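Local coordinates for putative ABC transporter, periplasmic binding protein, amino acid (Neisseria gonorrhoeae, PDB 2YJP) that binds L-cysteine, probably as the periplasmic solute receptor of an amino-acid ABC transporter, at residues Lys86-Asp91 with Ala259-Asp264. The protein carries 1 engineered substitution. Sequence-based numbering, arbitrary orientation.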
# COMPACT_ATOMS: atom_id res chain seq x y z
N LYS A 86 7.87 2.18 -12.51
CA LYS A 86 8.84 2.00 -13.60
C LYS A 86 8.24 2.48 -14.92
O LYS A 86 8.92 3.12 -15.74
CB LYS A 86 9.31 0.54 -13.66
CG LYS A 86 10.25 0.18 -12.48
CD LYS A 86 10.95 -1.19 -12.64
CE LYS A 86 9.92 -2.29 -12.90
NZ LYS A 86 10.41 -3.69 -12.71
N ASP A 87 6.94 2.24 -15.07
CA ASP A 87 6.19 2.71 -16.23
C ASP A 87 6.17 4.25 -16.32
O ASP A 87 6.39 4.82 -17.39
CB ASP A 87 4.76 2.15 -16.16
CG ASP A 87 4.66 0.74 -16.76
OD1 ASP A 87 5.54 0.37 -17.56
OD2 ASP A 87 3.66 0.01 -16.47
N LEU A 88 5.92 4.90 -15.19
CA LEU A 88 5.93 6.35 -15.09
C LEU A 88 7.30 6.92 -15.43
O LEU A 88 7.38 7.91 -16.16
CB LEU A 88 5.55 6.82 -13.68
CG LEU A 88 4.23 6.38 -13.14
CD1 LEU A 88 3.97 7.24 -12.15
CD2 LEU A 88 3.14 6.86 -13.83
N ALA A 89 8.36 6.32 -14.88
CA ALA A 89 9.74 6.76 -15.19
C ALA A 89 10.13 6.59 -16.67
O ALA A 89 10.80 7.46 -17.28
CB ALA A 89 10.74 6.08 -14.29
N LYS A 90 9.75 5.45 -17.25
CA LYS A 90 9.97 5.25 -18.65
C LYS A 90 9.30 6.39 -19.48
O LYS A 90 9.93 6.94 -20.40
CB LYS A 90 9.46 3.87 -19.09
CG LYS A 90 9.46 3.70 -20.57
CD LYS A 90 9.31 2.25 -20.95
CE LYS A 90 8.58 2.13 -22.24
NZ LYS A 90 8.79 3.40 -22.95
N ASP A 91 8.04 6.73 -19.16
CA ASP A 91 7.34 7.76 -19.96
C ASP A 91 7.95 9.13 -19.69
O ASP A 91 8.09 9.92 -20.58
CB ASP A 91 5.85 7.79 -19.64
CG ASP A 91 5.12 6.63 -20.20
OD1 ASP A 91 5.60 6.11 -21.23
OD2 ASP A 91 4.08 6.21 -19.62
N ALA A 259 -4.51 7.13 -16.38
CA ALA A 259 -5.68 6.97 -17.24
C ALA A 259 -5.22 6.18 -18.44
O ALA A 259 -5.92 5.25 -18.89
CB ALA A 259 -6.25 8.36 -17.70
N ALA A 260 -4.04 6.56 -18.95
CA ALA A 260 -3.51 5.92 -20.17
C ALA A 260 -3.14 4.47 -19.87
O ALA A 260 -3.35 3.60 -20.73
CB ALA A 260 -2.30 6.67 -20.76
N MET A 261 -2.67 4.21 -18.66
CA MET A 261 -2.29 2.84 -18.26
C MET A 261 -3.45 1.88 -18.09
O MET A 261 -3.30 0.67 -18.36
CB MET A 261 -1.44 2.82 -17.01
CG MET A 261 -0.03 3.25 -17.23
SD MET A 261 0.68 3.54 -15.60
CE MET A 261 2.38 3.35 -15.90
N LYS A 262 -4.58 2.43 -17.63
CA LYS A 262 -5.88 1.73 -17.63
C LYS A 262 -6.33 1.37 -19.05
O LYS A 262 -6.80 0.29 -19.30
CB LYS A 262 -6.94 2.56 -16.90
CG LYS A 262 -6.67 2.70 -15.40
CD LYS A 262 -7.67 3.63 -14.75
CE LYS A 262 -7.42 3.75 -13.24
NZ LYS A 262 -8.35 4.81 -12.65
N LYS A 263 -6.14 2.28 -19.99
CA LYS A 263 -6.68 2.10 -21.33
C LYS A 263 -5.83 1.17 -22.17
O LYS A 263 -6.37 0.38 -22.93
CB LYS A 263 -6.86 3.45 -22.06
CG LYS A 263 -8.24 4.13 -21.86
CD LYS A 263 -8.28 5.56 -22.47
CE LYS A 263 -9.59 5.84 -23.21
NZ LYS A 263 -9.53 6.87 -24.34
N ASP A 264 -4.51 1.27 -22.04
CA ASP A 264 -3.58 0.54 -22.90
C ASP A 264 -3.04 -0.80 -22.38
O ASP A 264 -2.20 -1.40 -23.02
CB ASP A 264 -2.43 1.45 -23.38
CG ASP A 264 -1.40 1.81 -22.24
OD1 ASP A 264 -1.04 1.20 -21.30
OD2 ASP A 264 -0.84 2.83 -22.20
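M261 reaches across from helix 248-264 and sets its terminal methyl between D87 and L88 of helix 80-93. The backbones stay well apart, with D87 CA and M261 CA 8.7 Å from each other. The thioether chain bridges this distance. Beyond CG it runs extended (chi2 167°, chi3 157°), which carries CE to the surface of the other helix. As modelled, M261 CE lies 3.9 Å from L88 N and 4.1 Å from L88 CD2, and the two side chains cross at about a right angle. CE also lies beside the D87 side chain, 3.6 Å from both D87 CG and D87 OD2. Its spacing from D87 CB is too short for two carbons, so the placing of the methyl, and these distances with it, are doubtful. No hydrogen bond joins the two segments. R266, just beyond them, touches D87 and M261 and forms salt bridges to D91 and D264. The contact packs an early helix against a late one, consistent with the chain of a family 3 binding protein returning to its first lobe. A methionine methyl beside a leucine branch and an aspartate implies mainly van der Waals packing, probably, with R266 adding a charged link.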